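Local coordinates for Aac(6')-Ih protein (Acinetobacter baumannii, PDB 4E8O), which probably transfers an acetyl group from acetyl coenzyme A to the 6'-amino group of aminoglycoside antibiotics, at residues L79-R84 with Q119-W124. Numbering follows the deposited sequence.
Sequences LEASIR and QQVEIW
Leu79 meets Val121 through both of its methyl ends. CD2 of Leu79 comes within 3.4 Å of CG2 of Val121, tighter than usual for two carbons. The leucine side chain reaches the valine at a slant. Glu80 points away from this helix, to the other face of the sheet, where its carboxylate forms a salt bridge with Arg39. The next residue facing the helix is Ala81. Its CB lies 3.8 Å from CG1 of Val121, so the two branches of the valine serve different strand residues. The same CB of Ala81 is 4.2 Å from CZ3 of Trp124. In the GNAT fold, helices pack on both faces of a central mixed sheet. Here helix 113-127 lies over strand 75-84, an interior strand of that sheet. The short axes of 79-84 and 119-124 run nearly parallel, 23° apart and 9.9 Å at their closest. Ser82 again points away from the helix. Its OG accepts a hydrogen bond from Arg84 NE at 3.0 Å, nearly in the guanidinium plane. Ser82 OG is also hydrogen-bonded to Glu100 OE2, which forms a salt bridge with Arg84 NH2. The carbonyl carbon of Ser82 lies at the edge of the Trp124 ring, near its plane. Ile83 covers one face of that ring. Its CD1 sits 3.9 Å from the centroid of the six-membered ring of Trp124, a CH-pi contact 28° off the normal. CG1 of Ile83 is 3.5 Å from CH2 of Trp124. With CG anti to the backbone N (chi1 172°), the indole extends from the helix toward the strand, and CG1 of Val121 lies at its edge. The Phe128 ring meets the indole with the planes steeply inclined, and its side chain also touches Ile83.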
loop_
_atom_site.group_PDB
_atom_site.type_symbol
_atom_site.label_atom_id
_atom_site.label_comp_id
_atom_site.label_asym_id
_atom_site.label_seq_id
_atom_site.Cartn_x
_atom_site.Cartn_y
_atom_site.Cartn_z
ATOM N N LEU B 79 17.775 4.946 8.186
ATOM C CA LEU B 79 16.340 5.049 7.958
ATOM C C LEU B 79 16.094 5.297 6.476
ATOM O O LEU B 79 16.872 5.994 5.815
ATOM C CB LEU B 79 15.745 6.198 8.780
ATOM C CG LEU B 79 14.254 6.510 8.600
ATOM C CD1 LEU B 79 13.666 7.060 9.883
ATOM C CD2 LEU B 79 14.031 7.504 7.474
ATOM N N GLU B 80 15.011 4.733 5.955
ATOM C CA GLU B 80 14.571 5.046 4.606
ATOM C C GLU B 80 13.092 5.401 4.657
ATOM O O GLU B 80 12.317 4.756 5.359
ATOM C CB GLU B 80 14.831 3.862 3.659
ATOM C CG GLU B 80 16.302 3.447 3.604
ATOM C CD GLU B 80 16.587 2.330 2.614
ATOM O OE1 GLU B 80 15.771 2.103 1.689
ATOM O OE2 GLU B 80 17.645 1.677 2.757
ATOM N N ALA B 81 12.695 6.431 3.922
ATOM C CA ALA B 81 11.292 6.824 3.909
ATOM C C ALA B 81 10.921 7.295 2.523
ATOM O O ALA B 81 11.798 7.590 1.706
ATOM C CB ALA B 81 11.022 7.916 4.940
ATOM N N SER B 82 9.621 7.362 2.253
ATOM C CA SER B 82 9.145 7.831 0.960
ATOM C C SER B 82 7.914 8.700 1.130
ATOM O O SER B 82 7.285 8.706 2.193
ATOM C CB SER B 82 8.800 6.649 0.061
ATOM O OG SER B 82 7.785 5.846 0.641
ATOM N N ILE B 83 7.585 9.448 0.080
ATOM C CA ILE B 83 6.306 10.134 0.003
ATOM C C ILE B 83 5.414 9.297 -0.908
ATOM O O ILE B 83 5.814 8.961 -2.026
ATOM C CB ILE B 83 6.443 11.549 -0.589
ATOM C CG1 ILE B 83 7.494 12.366 0.176
ATOM C CG2 ILE B 83 5.092 12.248 -0.586
ATOM C CD1 ILE B 83 7.161 12.604 1.646
ATOM N N ARG B 84 4.219 8.950 -0.433
ATOM C CA ARG B 84 3.305 8.087 -1.187
ATOM C C ARG B 84 2.101 8.879 -1.663
ATOM O O ARG B 84 1.492 9.607 -0.878
ATOM C CB ARG B 84 2.811 6.932 -0.314
ATOM C CG ARG B 84 3.897 6.031 0.239
ATOM C CD ARG B 84 4.669 5.346 -0.869
ATOM N NE ARG B 84 5.469 4.230 -0.363
ATOM C CZ ARG B 84 5.012 2.987 -0.232
ATOM N NH1 ARG B 84 3.759 2.696 -0.571
ATOM N NH2 ARG B 84 5.808 2.034 0.230
ATOM N N GLN B 119 12.129 12.051 13.530
ATOM C CA GLN B 119 11.890 13.492 13.549
ATOM C C GLN B 119 12.413 14.192 12.298
ATOM O O GLN B 119 11.863 15.210 11.883
ATOM C CB GLN B 119 12.511 14.129 14.801
ATOM C CG GLN B 119 11.766 13.812 16.088
ATOM C CD GLN B 119 12.313 14.557 17.292
ATOM O OE1 GLN B 119 12.242 14.068 18.420
ATOM N NE2 GLN B 119 12.849 15.755 17.061
ATOM N N GLN B 120 13.473 13.652 11.703
ATOM C CA GLN B 120 14.027 14.228 10.481
ATOM C C GLN B 120 13.117 13.976 9.284
ATOM O O GLN B 120 13.042 14.803 8.377
ATOM C CB GLN B 120 15.433 13.684 10.209
ATOM C CG GLN B 120 16.493 14.203 11.179
ATOM C CD GLN B 120 16.667 15.712 11.115
ATOM O OE1 GLN B 120 16.777 16.294 10.032
ATOM N NE2 GLN B 120 16.685 16.354 12.278
ATOM N N VAL B 121 12.422 12.842 9.284
ATOM C CA VAL B 121 11.462 12.538 8.223
ATOM C C VAL B 121 10.287 13.514 8.251
ATOM O O VAL B 121 9.833 13.978 7.203
ATOM C CB VAL B 121 10.915 11.109 8.346
ATOM C CG1 VAL B 121 10.016 10.773 7.163
ATOM C CG2 VAL B 121 12.056 10.119 8.430
ATOM N N GLU B 122 9.802 13.820 9.454
ATOM C CA GLU B 122 8.643 14.695 9.632
ATOM C C GLU B 122 8.915 16.110 9.142
ATOM O O GLU B 122 8.067 16.719 8.491
ATOM C CB GLU B 122 8.202 14.718 11.104
ATOM C CG GLU B 122 7.726 13.365 11.623
ATOM C CD GLU B 122 7.156 13.432 13.029
ATOM O OE1 GLU B 122 6.855 14.549 13.509
ATOM O OE2 GLU B 122 7.000 12.361 13.653
ATOM N N ILE B 123 10.097 16.630 9.471
ATOM C CA ILE B 123 10.541 17.925 8.963
ATOM C C ILE B 123 10.536 17.879 7.440
ATOM O O ILE B 123 10.039 18.792 6.780
ATOM C CB ILE B 123 11.961 18.262 9.457
ATOM C CG1 ILE B 123 11.995 18.302 10.987
ATOM C CG2 ILE B 123 12.439 19.582 8.869
ATOM C CD1 ILE B 123 13.378 18.529 11.575
ATOM N N TRP B 124 11.076 16.793 6.898
ATOM C CA TRP B 124 11.119 16.568 5.457
ATOM C C TRP B 124 9.727 16.362 4.860
ATOM O O TRP B 124 9.403 16.930 3.820
ATOM C CB TRP B 124 12.014 15.362 5.154
ATOM C CG TRP B 124 11.993 14.921 3.712
ATOM C CD1 TRP B 124 12.512 15.589 2.640
ATOM C CD2 TRP B 124 11.444 13.702 3.196
ATOM N NE1 TRP B 124 12.309 14.866 1.491
ATOM C CE2 TRP B 124 11.655 13.702 1.805
ATOM C CE3 TRP B 124 10.789 12.613 3.778
ATOM C CZ2 TRP B 124 11.235 12.652 0.984
ATOM C CZ3 TRP B 124 10.376 11.573 2.966
ATOM C CH2 TRP B 124 10.602 11.597 1.584
#